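Local coordinates for protein Glucose/sorbosone dehydrogenases (Escherichia coli K12, PDB 2G8S) that is of unknown function but folds as a calcium-binding beta-propeller of the glucose/sorbosone dehydrogenase family, at residues A[179-184]-A[189-194]; A[288-293]-A[312-317]; A[302-305]-A[310-313]. One frame throughout, in Å; residues are numbered along the deposited sequence. Where two conformers were deposited one is given.

Interaction 1 lies about 31 to 33 Å, centre to centre, from the other two contacts; it fastens a loop to the outermost strand of one propeller sheet and relies on a water, an asparagine amide and aromatic packing. Interactions 2 and 3 have centres about 4 Å apart and share T312 and E313 on strand 310-317. Interaction 3 is the hairpin pairing of that strand with 300-307, whereas interaction 2 reaches across 300-307 to strand 290-295 by side chains alone. All three mix buried and more exposed residues. S305 OG, hydrogen-bonded to both K290 and D314, ties interaction 3 to the surface salt bridge of interaction 2.

Interaction 1: residues A[179-184]-A[189-194]; sequences NPFIKE and AEIWSY
N179 and F181 hold the loop 179-184 against A189-Y194, the run into the outermost strand of a four-stranded antiparallel sheet of the beta-propeller. Two overlapping type I turns, N179 to I182 and F181 to E184, curl the loop. In the other segment, W192 and S193 form a classic beta bulge against L166.

Polar contacts centre on carbonyls. N179 ND2 donates to A189 O at 3.0 Å, with an N-H...O angle of 166°; this oxygen lies in the amide plane of N179, and the same amide nitrogen also bonds R168 O, so its rotation is fixed. One water completes the link: it accepts from F181 N at 2.8 Å and donates to both A189 O and I191 O, the latter at 2.7 Å, bridging backbones that do not bond directly.

Apolar contacts follow. P180 CB lies over one face of the F181 ring, toward its rim, while F181 CE2 meets I191 CG2 at 3.8 Å. F181 CZ approaches Y194 CE2 at 4.0 Å, the two side chains crossing at about a right angle. I182 CD1 touches A189 CB at 3.8 Å.

W192 leaves the backbone away from the loop, yet with CG anti to the backbone N (chi1 -167°) its indole swings back: P180 CD lies 3.7 Å from CE3, and N179 OD1 sits at the ring edge beside CZ3.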
ATOM      1  N   ASN A 179      -9.772  -1.104 -20.132  1.00 11.94           N
ATOM      2  CA  ASN A 179      -8.634  -1.836 -19.559  1.00 11.53           C
ATOM      3  C   ASN A 179      -7.881  -2.621 -20.643  1.00 11.69           C
ATOM      4  O   ASN A 179      -8.495  -3.056 -21.623  1.00 11.93           O
ATOM      5  CB  ASN A 179      -9.076  -2.745 -18.410  1.00 11.23           C
ATOM      6  CG  ASN A 179      -8.959  -2.065 -17.040  1.00 10.56           C
ATOM      7  OD1 ASN A 179      -8.823  -0.837 -16.947  1.00  9.73           O
ATOM      8  ND2 ASN A 179      -8.998  -2.867 -15.979  1.00 10.46           N
ATOM      9  N   PRO A 180      -6.552  -2.773 -20.488  1.00 11.50           N
ATOM     10  CA  PRO A 180      -5.696  -3.211 -21.603  1.00 11.39           C
ATOM     11  C   PRO A 180      -5.967  -4.625 -22.118  1.00 12.33           C
ATOM     12  O   PRO A 180      -5.760  -4.879 -23.310  1.00 12.28           O
ATOM     13  CB  PRO A 180      -4.277  -3.131 -21.022  1.00 11.20           C
ATOM     14  CG  PRO A 180      -4.460  -3.157 -19.540  1.00 11.07           C
ATOM     15  CD  PRO A 180      -5.772  -2.505 -19.265  1.00 11.12           C
ATOM     16  N   PHE A 181      -6.414  -5.519 -21.238  1.00 12.77           N
ATOM     17  CA  PHE A 181      -6.541  -6.946 -21.575  1.00 14.55           C
ATOM     18  C   PHE A 181      -7.980  -7.445 -21.682  1.00 16.12           C
ATOM     19  O   PHE A 181      -8.232  -8.657 -21.662  1.00 16.33           O
ATOM     20  CB  PHE A 181      -5.734  -7.803 -20.588  1.00 14.02           C
ATOM     21  CG  PHE A 181      -4.285  -7.426 -20.516  1.00 13.84           C
ATOM     22  CD1 PHE A 181      -3.443  -7.668 -21.594  1.00 13.81           C
ATOM     23  CD2 PHE A 181      -3.765  -6.802 -19.393  1.00 13.55           C
ATOM     24  CE1 PHE A 181      -2.101  -7.312 -21.550  1.00 13.30           C
ATOM     25  CE2 PHE A 181      -2.416  -6.435 -19.341  1.00 13.11           C
ATOM     26  CZ  PHE A 181      -1.586  -6.691 -20.421  1.00 14.11           C
ATOM     27  N   ILE A 182      -8.911  -6.508 -21.829  1.00 18.01           N
ATOM     28  CA  ILE A 182     -10.343  -6.808 -21.898  1.00 19.89           C
ATOM     29  C   ILE A 182     -10.704  -7.717 -23.091  1.00 21.04           C
ATOM     30  O   ILE A 182     -11.665  -8.489 -23.005  1.00 21.36           O
ATOM     31  CB  ILE A 182     -11.191  -5.494 -21.892  1.00 20.20           C
ATOM     32  CG1 ILE A 182     -12.678  -5.773 -21.630  1.00 21.39           C
ATOM     33  CG2 ILE A 182     -10.969  -4.678 -23.163  1.00 20.23           C
ATOM     34  CD1 ILE A 182     -13.136  -5.451 -20.233  1.00 22.49           C
ATOM     35  N   LYS A 183      -9.914  -7.635 -24.167  1.00 22.12           N
ATOM     36  CA  LYS A 183     -10.140  -8.431 -25.382  0.90 23.10           C
ATOM     37  C   LYS A 183      -9.110  -9.548 -25.536  1.00 23.19           C
ATOM     38  O   LYS A 183      -9.101 -10.261 -26.548  1.00 23.51           O
ATOM     39  CB  LYS A 183     -10.125  -7.539 -26.638  0.90 23.28           C
ATOM     40  CG  LYS A 183     -11.295  -6.568 -26.767  0.90 24.92           C
ATOM     41  CD  LYS A 183     -12.629  -7.275 -26.604  0.90 26.62           C
ATOM     42  CE  LYS A 183     -13.790  -6.304 -26.692  0.90 27.64           C
ATOM     43  NZ  LYS A 183     -15.028  -6.938 -26.177  0.90 28.42           N
ATOM     44  N   GLU A 184      -8.242  -9.703 -24.536  1.00 23.48           N
ATOM     45  CA  GLU A 184      -7.199 -10.719 -24.586  0.70 23.82           C
ATOM     46  C   GLU A 184      -7.685 -12.038 -23.992  1.00 23.50           C
ATOM     47  O   GLU A 184      -7.973 -12.132 -22.795  1.00 23.38           O
ATOM     48  CB  GLU A 184      -5.928 -10.231 -23.890  0.70 24.30           C
ATOM     49  CG  GLU A 184      -4.687 -11.034 -24.247  0.70 26.21           C
ATOM     50  CD  GLU A 184      -3.493 -10.152 -24.546  0.70 28.61           C
ATOM     51  OE1 GLU A 184      -3.580  -9.333 -25.488  0.70 29.65           O
ATOM     52  OE2 GLU A 184      -2.465 -10.284 -23.848  0.70 29.64           O
ATOM     53  N   ALA A 189      -9.477  -9.305 -17.028  1.00 10.67           N
ATOM     54  CA  ALA A 189      -9.768  -7.955 -17.498  1.00 10.30           C
ATOM     55  C   ALA A 189      -9.452  -6.876 -16.465  1.00  9.61           C
ATOM     56  O   ALA A 189      -9.317  -5.705 -16.824  1.00 10.04           O
ATOM     57  CB  ALA A 189     -11.232  -7.845 -17.936  1.00 10.72           C
ATOM     58  N   GLU A 190      -9.333  -7.276 -15.195  1.00  8.96           N
ATOM     59  CA  GLU A 190      -9.051  -6.330 -14.106  1.00  8.80           C
ATOM     60  C   GLU A 190      -7.622  -5.778 -14.148  1.00  8.51           C
ATOM     61  O   GLU A 190      -7.338  -4.748 -13.528  1.00  8.41           O
ATOM     62  CB  GLU A 190      -9.290  -6.993 -12.749  1.00  8.89           C
ATOM     63  CG  GLU A 190     -10.728  -7.473 -12.513  1.00 10.26           C
ATOM     64  CD  GLU A 190     -10.987  -8.917 -12.928  1.00 11.55           C
ATOM     65  OE1 GLU A 190     -10.155  -9.525 -13.640  1.00 10.99           O
ATOM     66  OE2 GLU A 190     -12.045  -9.452 -12.519  1.00 12.58           O
ATOM     67  N   ILE A 191      -6.735  -6.454 -14.878  1.00  8.29           N
ATOM     68  CA  ILE A 191      -5.300  -6.134 -14.860  1.00  8.27           C
ATOM     69  C   ILE A 191      -4.957  -4.828 -15.582  1.00  8.32           C
ATOM     70  O   ILE A 191      -5.369  -4.603 -16.725  1.00  8.40           O
ATOM     71  CB  ILE A 191      -4.455  -7.308 -15.439  1.00  8.27           C
ATOM     72  CG1 ILE A 191      -4.603  -8.558 -14.557  1.00  8.09           C
ATOM     73  CG2 ILE A 191      -2.966  -6.905 -15.583  1.00  9.37           C
ATOM     74  CD1 ILE A 191      -4.132  -9.839 -15.219  1.00  8.36           C
ATOM     75  N   TRP A 192      -4.178  -3.987 -14.903  1.00  7.51           N
ATOM     76  CA  TRP A 192      -3.603  -2.780 -15.483  1.00  7.43           C
ATOM     77  C   TRP A 192      -2.126  -2.999 -15.817  1.00  7.47           C
ATOM     78  O   TRP A 192      -1.703  -2.760 -16.938  1.00  7.93           O
ATOM     79  CB  TRP A 192      -3.752  -1.617 -14.502  1.00  7.97           C
ATOM     80  CG  TRP A 192      -3.489  -0.261 -15.085  1.00  8.39           C
ATOM     81  CD1 TRP A 192      -2.444   0.583 -14.794  1.00  8.43           C
ATOM     82  CD2 TRP A 192      -4.307   0.429 -16.038  1.00  7.87           C
ATOM     83  NE1 TRP A 192      -2.566   1.754 -15.509  1.00  8.86           N
ATOM     84  CE2 TRP A 192      -3.700   1.688 -16.280  1.00  8.57           C
ATOM     85  CE3 TRP A 192      -5.491   0.104 -16.714  1.00  8.36           C
ATOM     86  CZ2 TRP A 192      -4.247   2.624 -17.170  1.00  9.19           C
ATOM     87  CZ3 TRP A 192      -6.033   1.031 -17.594  1.00  9.03           C
ATOM     88  CH2 TRP A 192      -5.410   2.275 -17.818  1.00  9.30           C
ATOM     89  N   SER A 193      -1.353  -3.461 -14.833  1.00  6.63           N
ATOM     90  CA  SER A 193       0.074  -3.756 -15.024  1.00  6.17           C
ATOM     91  C   SER A 193       0.386  -5.093 -14.380  1.00  6.19           C
ATOM     92  O   SER A 193      -0.351  -5.555 -13.501  1.00  6.26           O
ATOM     93  CB  SER A 193       0.963  -2.678 -14.380  1.00  6.12           C
ATOM     94  OG  SER A 193       0.597  -1.357 -14.771  1.00  6.74           O
ATOM     95  N   TYR A 194       1.492  -5.707 -14.793  1.00  5.87           N
ATOM     96  CA  TYR A 194       1.875  -6.999 -14.235  1.00  6.31           C
ATOM     97  C   TYR A 194       3.373  -7.080 -13.980  1.00  6.51           C
ATOM     98  O   TYR A 194       4.088  -6.120 -14.235  1.00  6.41           O
ATOM     99  CB  TYR A 194       1.349  -8.151 -15.111  1.00  6.89           C
ATOM    100  CG  TYR A 194       1.880  -8.248 -16.530  1.00  7.25           C
ATOM    101  CD1 TYR A 194       2.732  -9.296 -16.891  1.00  7.32           C
ATOM    102  CD2 TYR A 194       1.476  -7.353 -17.520  1.00  6.50           C
ATOM    103  CE1 TYR A 194       3.211  -9.422 -18.193  1.00  7.34           C
ATOM    104  CE2 TYR A 194       1.952  -7.474 -18.838  1.00  6.96           C
ATOM    105  CZ  TYR A 194       2.818  -8.513 -19.159  1.00  7.70           C
ATOM    106  OH  TYR A 194       3.276  -8.634 -20.451  1.00 10.60           O
TER
HETATM  107  O   HOH W   1      -7.122  -5.487 -18.568  1.00 10.13           O

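Interaction 2: residues A[288-293]-A[312-317]; sequences QQKLFI and TEDGRI. With EDO (1,2-ethanediol), chain P.
K290 and D314 lie in register across the intervening strand 300-307, their CA atoms 9.2 Å apart, so that strands 290-295 and 310-317 of this four-stranded antiparallel propeller sheet meet by side chains alone. D314 and G315 make a classic beta bulge opposite V303.

The polar link is a salt bridge: K290 NZ, in one of two modelled conformers, meets D314 OD2 at 2.9 Å, on the syn lone pair of that oxygen. A bend at chi2 (-62°) carries the lysine chain over the middle strand to the aspartate, which it crosses at about a right angle. S305 OG joins both partners, hydrogen-bonded to K290 NZ and to D314 OD1.

Further along, F292 CE1 meets I317 CD1 at 4.2 Å, an apolar contact between buried residues; W287 packs edge-to-face with the same phenyl ring.

Within strand 310-317, R316 NE bonds E313 OE2 at 2.8 Å, coming from above the carboxylate plane (42° out of it), while D298 and D300 take R316 NH1. Near the start of 288-293, Q289 NE2 donates to O1 of a 1,2-ethanediol at 2.9 Å, almost straight at 176°.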
ATOM      1  N   GLN A 288       8.587  20.523   0.793  1.00  6.57           N
ATOM      2  CA  GLN A 288       7.998  20.579  -0.541  1.00  6.59           C
ATOM      3  C   GLN A 288       8.806  19.743  -1.537  1.00  6.33           C
ATOM      4  O   GLN A 288      10.034  19.693  -1.469  1.00  6.96           O
ATOM      5  CB  GLN A 288       7.920  22.023  -1.034  1.00  6.40           C
ATOM      6  CG  GLN A 288       6.657  22.744  -0.554  1.00  6.89           C
ATOM      7  CD  GLN A 288       5.432  22.408  -1.397  1.00  8.25           C
ATOM      8  OE1 GLN A 288       5.404  21.392  -2.096  1.00  9.50           O
ATOM      9  NE2 GLN A 288       4.410  23.263  -1.332  1.00  8.20           N
ATOM     10  N   GLN A 289       8.102  19.078  -2.451  1.00  6.09           N
ATOM     11  CA  GLN A 289       8.735  18.271  -3.510  1.00  6.35           C
ATOM     12  C   GLN A 289       9.497  17.077  -2.953  1.00  6.05           C
ATOM     13  O   GLN A 289      10.528  16.667  -3.498  1.00  6.61           O
ATOM     14  CB  GLN A 289       9.620  19.133  -4.434  1.00  6.40           C
ATOM     15  CG  GLN A 289       8.836  20.277  -5.052  1.00  7.34           C
ATOM     16  CD  GLN A 289       9.594  21.035  -6.134  1.00  7.52           C
ATOM     17  OE1 GLN A 289      10.785  20.804  -6.380  1.00  8.63           O
ATOM     18  NE2 GLN A 289       8.892  21.955  -6.785  1.00  8.02           N
ATOM     19  N   LYS A 290       9.001  16.537  -1.840  1.00  5.95           N
ATOM     20  CA  LYS A 290       9.593  15.344  -1.231  0.90  6.19           C
ATOM     21  C   LYS A 290       8.634  14.162  -1.253  1.00  5.80           C
ATOM     22  O   LYS A 290       7.412  14.331  -1.352  1.00  5.71           O
ATOM     23  CB  LYS A 290      10.012  15.597   0.217  0.90  6.84           C
ATOM     24  CG  LYS A 290      11.004  16.721   0.431  0.90  9.24           C
ATOM     25  CD  LYS A 290      12.331  16.504  -0.240  0.90 11.55           C
ATOM     26  CE  LYS A 290      13.232  17.714  -0.013  0.90 12.24           C
ATOM     27  NZ  LYS A 290      14.417  17.607  -0.879  0.90 13.85           N
ATOM     28  N   LEU A 291       9.210  12.973  -1.156  1.00  5.62           N
ATOM     29  CA  LEU A 291       8.472  11.735  -1.019  1.00  5.96           C
ATOM     30  C   LEU A 291       9.047  11.020   0.201  1.00  5.62           C
ATOM     31  O   LEU A 291      10.267  10.838   0.301  1.00  6.40           O
ATOM     32  CB  LEU A 291       8.671  10.876  -2.266  1.00  6.03           C
ATOM     33  CG  LEU A 291       8.223   9.414  -2.239  1.00  6.19           C
ATOM     34  CD1 LEU A 291       6.718   9.309  -2.002  1.00  6.37           C
ATOM     35  CD2 LEU A 291       8.626   8.763  -3.563  1.00  6.93           C
ATOM     36  N   PHE A 292       8.170  10.616   1.119  1.00  5.53           N
ATOM     37  CA  PHE A 292       8.571   9.963   2.360  1.00  5.90           C
ATOM     38  C   PHE A 292       8.122   8.525   2.287  1.00  6.05           C
ATOM     39  O   PHE A 292       6.957   8.267   1.999  1.00  6.87           O
ATOM     40  CB  PHE A 292       7.919  10.655   3.566  1.00  5.73           C
ATOM     41  CG  PHE A 292       8.412  12.055   3.781  1.00  5.32           C
ATOM     42  CD1 PHE A 292       9.498  12.299   4.629  1.00  5.67           C
ATOM     43  CD2 PHE A 292       7.808  13.126   3.121  1.00  5.93           C
ATOM     44  CE1 PHE A 292       9.980  13.579   4.824  1.00  7.22           C
ATOM     45  CE2 PHE A 292       8.283  14.431   3.314  1.00  8.21           C
ATOM     46  CZ  PHE A 292       9.369  14.660   4.162  1.00  7.23           C
ATOM     47  N   ILE A 293       9.056   7.599   2.515  1.00  5.74           N
ATOM     48  CA  ILE A 293       8.784   6.164   2.383  1.00  6.35           C
ATOM     49  C   ILE A 293       9.162   5.422   3.657  1.00  5.87           C
ATOM     50  O   ILE A 293      10.293   5.530   4.144  1.00  5.59           O
ATOM     51  CB  ILE A 293       9.552   5.538   1.186  1.00  6.20           C
ATOM     52  CG1 ILE A 293       9.313   6.354  -0.092  1.00  7.23           C
ATOM     53  CG2 ILE A 293       9.151   4.073   1.010  1.00  7.16           C
ATOM     54  CD1 ILE A 293      10.001   5.778  -1.343  1.00  8.04           C
ATOM     55  N   THR A 312      15.605  10.906  -5.934  1.00  8.99           N
ATOM     56  CA  THR A 312      16.903  10.648  -5.292  1.00  9.14           C
ATOM     57  C   THR A 312      16.718  10.596  -3.780  1.00  8.96           C
ATOM     58  O   THR A 312      15.769  11.182  -3.251  1.00  8.83           O
ATOM     59  CB  THR A 312      17.968  11.707  -5.657  1.00  9.40           C
ATOM     60  OG1 THR A 312      17.516  13.009  -5.287  1.00  9.99           O
ATOM     61  CG2 THR A 312      18.281  11.679  -7.151  1.00  9.86           C
ATOM     62  N   GLU A 313      17.621   9.909  -3.084  1.00  8.69           N
ATOM     63  CA  GLU A 313      17.487   9.744  -1.635  1.00  8.87           C
ATOM     64  C   GLU A 313      18.234  10.856  -0.889  1.00  8.74           C
ATOM     65  O   GLU A 313      19.450  10.993  -1.035  1.00  9.73           O
ATOM     66  CB  GLU A 313      17.973   8.353  -1.194  1.00  8.83           C
ATOM     67  CG  GLU A 313      17.792   8.113   0.297  1.00  9.22           C
ATOM     68  CD  GLU A 313      17.917   6.657   0.729  1.00 10.66           C
ATOM     69  OE1 GLU A 313      17.495   5.748  -0.028  1.00 13.29           O
ATOM     70  OE2 GLU A 313      18.389   6.422   1.864  1.00 10.54           O
ATOM     71  N   ASP A 314      17.505  11.651  -0.106  1.00  8.35           N
ATOM     72  CA  ASP A 314      18.133  12.696   0.713  1.00  8.48           C
ATOM     73  C   ASP A 314      18.791  12.102   1.950  1.00  8.44           C
ATOM     74  O   ASP A 314      19.870  12.533   2.368  1.00  9.18           O
ATOM     75  CB  ASP A 314      17.105  13.697   1.214  1.00  7.94           C
ATOM     76  CG  ASP A 314      16.455  14.504   0.117  1.00  8.90           C
ATOM     77  OD1 ASP A 314      16.765  14.334  -1.082  1.00  9.88           O
ATOM     78  OD2 ASP A 314      15.600  15.332   0.497  1.00 10.67           O
ATOM     79  N   GLY A 315      18.119  11.128   2.549  1.00  8.11           N
ATOM     80  CA  GLY A 315      18.576  10.543   3.800  1.00  7.81           C
ATOM     81  C   GLY A 315      17.426   9.907   4.551  1.00  7.80           C
ATOM     82  O   GLY A 315      16.392   9.594   3.963  1.00  7.95           O
ATOM     83  N   ARG A 316      17.629   9.697   5.848  1.00  7.60           N
ATOM     84  CA  ARG A 316      16.682   8.976   6.698  1.00  7.97           C
ATOM     85  C   ARG A 316      16.303   9.792   7.916  1.00  8.03           C
ATOM     86  O   ARG A 316      17.112  10.581   8.427  1.00  9.32           O
ATOM     87  CB  ARG A 316      17.297   7.662   7.183  1.00  7.69           C
ATOM     88  CG  ARG A 316      17.826   6.741   6.086  1.00  8.37           C
ATOM     89  CD  ARG A 316      16.715   6.262   5.149  1.00  8.82           C
ATOM     90  NE  ARG A 316      17.219   5.337   4.135  1.00  8.77           N
ATOM     91  CZ  ARG A 316      17.085   4.014   4.176  1.00  8.93           C
ATOM     92  NH1 ARG A 316      16.455   3.422   5.187  1.00  8.32           N
ATOM     93  NH2 ARG A 316      17.586   3.271   3.186  1.00  9.37           N
ATOM     94  N   ILE A 317      15.067   9.598   8.372  1.00  7.45           N
ATOM     95  CA  ILE A 317      14.587  10.167   9.631  1.00  7.47           C
ATOM     96  C   ILE A 317      13.944   9.066  10.484  1.00  7.69           C
ATOM     97  O   ILE A 317      13.588   8.006   9.969  1.00  7.32           O
ATOM     98  CB  ILE A 317      13.616  11.361   9.406  1.00  6.91           C
ATOM     99  CG1 ILE A 317      12.357  10.921   8.649  1.00  7.17           C
ATOM    100  CG2 ILE A 317      14.344  12.526   8.690  1.00  7.61           C
ATOM    101  CD1 ILE A 317      11.276  12.005   8.517  1.00  7.91           C
TER
HETATM  102  C1  EDO P3024       5.498  22.394  -7.474  1.00 20.72           C
HETATM  103  O1  EDO P3024       6.111  22.523  -6.182  1.00 21.11           O
HETATM  104  C2  EDO P3024       6.329  23.155  -8.501  1.00 19.98           C
HETATM  105  O2  EDO P3024       6.378  24.533  -8.130  1.00 17.73           O

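Interaction 3: residues A[302-305]-A[310-313]; sequences IVMS and KVTE
The E313 carboxylate has the methyl I302 CG2 squarely over one face, 3.4 Å from E313 CD, the two side chains crossing at about a right angle. W267 NE1 hydrogen-bonds to E313 OE1, and OE2 is in the salt bridge with R316. A second flat group, the peptide joining T312 to E313, receives the CE methyl of M304 over one face, 3.9 Å from E313 N in the conformer given; M304 is selenomethionine here. E313 reaches I302 because CG stands anti to the backbone N (chi1 -177°) and the chain runs on extended, past M304.

These contacts dress the beta hairpin of strands 300-307 and 310-317, the outer pair of a propeller sheet. S305 and T312 form a hydrogen-bonded antiparallel pair: S305 N to T312 O spans 2.8 Å and T312 N to S305 O 3.1 Å. M304 and E313 follow as a non-hydrogen-bonded pair. V311 adds a CA-H...O contact to S305 O, at 3.3 Å from V311 CA. On the face of M304, V311 CG2 lies 3.6 Å from M304 CB, and S305 CB meets T312 OG1 at 3.6 Å on the other.

The hairpin is thus two-sided: apolar M304 and V311 are buried against F265 and I224 of the adjoining sheet, with the charged E313 farther along, whereas the S305 and T312 face is polar and more exposed, the S305 hydroxyl held by D314.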
ATOM      1  N   ILE A 302      12.480   6.982   4.792  1.00  5.65           N
ATOM      2  CA  ILE A 302      13.353   7.478   3.748  1.00  6.40           C
ATOM      3  C   ILE A 302      12.803   8.794   3.223  1.00  6.19           C
ATOM      4  O   ILE A 302      11.626   8.880   2.857  1.00  6.55           O
ATOM      5  CB  ILE A 302      13.467   6.469   2.593  1.00  6.01           C
ATOM      6  CG1 ILE A 302      13.682   5.039   3.121  1.00  7.63           C
ATOM      7  CG2 ILE A 302      14.604   6.870   1.658  1.00  7.05           C
ATOM      8  CD1 ILE A 302      13.560   3.989   2.023  1.00  9.11           C
ATOM      9  N   VAL A 303      13.658   9.815   3.178  1.00  6.92           N
ATOM     10  CA  VAL A 303      13.276  11.119   2.655  1.00  6.88           C
ATOM     11  C   VAL A 303      13.881  11.246   1.267  1.00  7.11           C
ATOM     12  O   VAL A 303      15.101  11.131   1.112  1.00  6.59           O
ATOM     13  CB  VAL A 303      13.796  12.269   3.533  1.00  7.30           C
ATOM     14  CG1 VAL A 303      13.252  13.597   3.023  1.00  8.65           C
ATOM     15  CG2 VAL A 303      13.387  12.045   4.973  1.00  8.10           C
HETATM   16  N   MSE A 304      13.030  11.468   0.267  1.00  7.29           N
HETATM   17  CA  MSE A 304      13.510  11.528  -1.108  0.60  7.22           C
HETATM   18  C   MSE A 304      13.091  12.807  -1.795  1.00  7.37           C
HETATM   19  O   MSE A 304      12.037  13.367  -1.494  1.00  7.04           O
HETATM   20  CB  MSE A 304      13.008  10.322  -1.897  0.60  7.48           C
HETATM   21  CG  MSE A 304      13.242   9.007  -1.181  0.60  7.38           C
HETATM   22 SE   MSE A 304      12.873   7.501  -2.249  0.39  7.93          SE
HETATM   23  CE  MSE A 304      14.559   7.500  -3.282  0.60  8.70           C
ATOM     24  N   SER A 305      13.946  13.273  -2.707  1.00  7.15           N
ATOM     25  CA  SER A 305      13.655  14.449  -3.526  1.00  7.86           C
ATOM     26  C   SER A 305      12.978  13.973  -4.805  1.00  7.67           C
ATOM     27  O   SER A 305      13.507  13.092  -5.498  1.00  8.22           O
ATOM     28  CB  SER A 305      14.955  15.178  -3.888  1.00  8.40           C
ATOM     29  OG  SER A 305      15.480  15.870  -2.774  1.00 10.55           O
ATOM     30  N   LYS A 310      11.851  11.436 -11.861  1.00 10.14           N
ATOM     31  CA  LYS A 310      13.063  10.988 -11.166  1.00 10.64           C
ATOM     32  C   LYS A 310      12.952  11.194  -9.664  1.00 10.05           C
ATOM     33  O   LYS A 310      12.174  12.026  -9.190  1.00  9.76           O
ATOM     34  CB  LYS A 310      14.300  11.713 -11.699  1.00 11.51           C
ATOM     35  CG  LYS A 310      14.544  11.464 -13.185  1.00 14.13           C
ATOM     36  CD  LYS A 310      15.891  11.976 -13.618  1.00 18.10           C
ATOM     37  CE  LYS A 310      15.906  13.482 -13.722  1.00 20.62           C
ATOM     38  NZ  LYS A 310      17.161  13.977 -14.374  1.00 22.03           N
ATOM     39  N   VAL A 311      13.748  10.428  -8.923  1.00  9.81           N
ATOM     40  CA  VAL A 311      13.761  10.507  -7.477  1.00 10.09           C
ATOM     41  C   VAL A 311      15.161  10.169  -6.952  1.00  9.85           C
ATOM     42  O   VAL A 311      15.853   9.300  -7.513  1.00  9.66           O
ATOM     43  CB  VAL A 311      12.620   9.624  -6.881  1.00 11.05           C
ATOM     44  CG1 VAL A 311      12.855   8.145  -7.146  1.00 10.78           C
ATOM     45  CG2 VAL A 311      12.386   9.909  -5.435  1.00 12.78           C
ATOM     46  N   THR A 312      15.605  10.906  -5.934  1.00  8.99           N
ATOM     47  CA  THR A 312      16.903  10.648  -5.292  1.00  9.14           C
ATOM     48  C   THR A 312      16.718  10.596  -3.780  1.00  8.96           C
ATOM     49  O   THR A 312      15.769  11.182  -3.251  1.00  8.83           O
ATOM     50  CB  THR A 312      17.968  11.707  -5.657  1.00  9.40           C
ATOM     51  OG1 THR A 312      17.516  13.009  -5.287  1.00  9.99           O
ATOM     52  CG2 THR A 312      18.281  11.679  -7.151  1.00  9.86           C
ATOM     53  N   GLU A 313      17.621   9.909  -3.084  1.00  8.69           N
ATOM     54  CA  GLU A 313      17.487   9.744  -1.635  1.00  8.87           C
ATOM     55  C   GLU A 313      18.234  10.856  -0.889  1.00  8.74           C
ATOM     56  O   GLU A 313      19.450  10.993  -1.035  1.00  9.73           O
ATOM     57  CB  GLU A 313      17.973   8.353  -1.194  1.00  8.83           C
ATOM     58  CG  GLU A 313      17.792   8.113   0.297  1.00  9.22           C
ATOM     59  CD  GLU A 313      17.917   6.657   0.729  1.00 10.66           C
ATOM     60  OE1 GLU A 313      17.495   5.748  -0.028  1.00 13.29           O
ATOM     61  OE2 GLU A 313      18.389   6.422   1.864  1.00 10.54           O
TER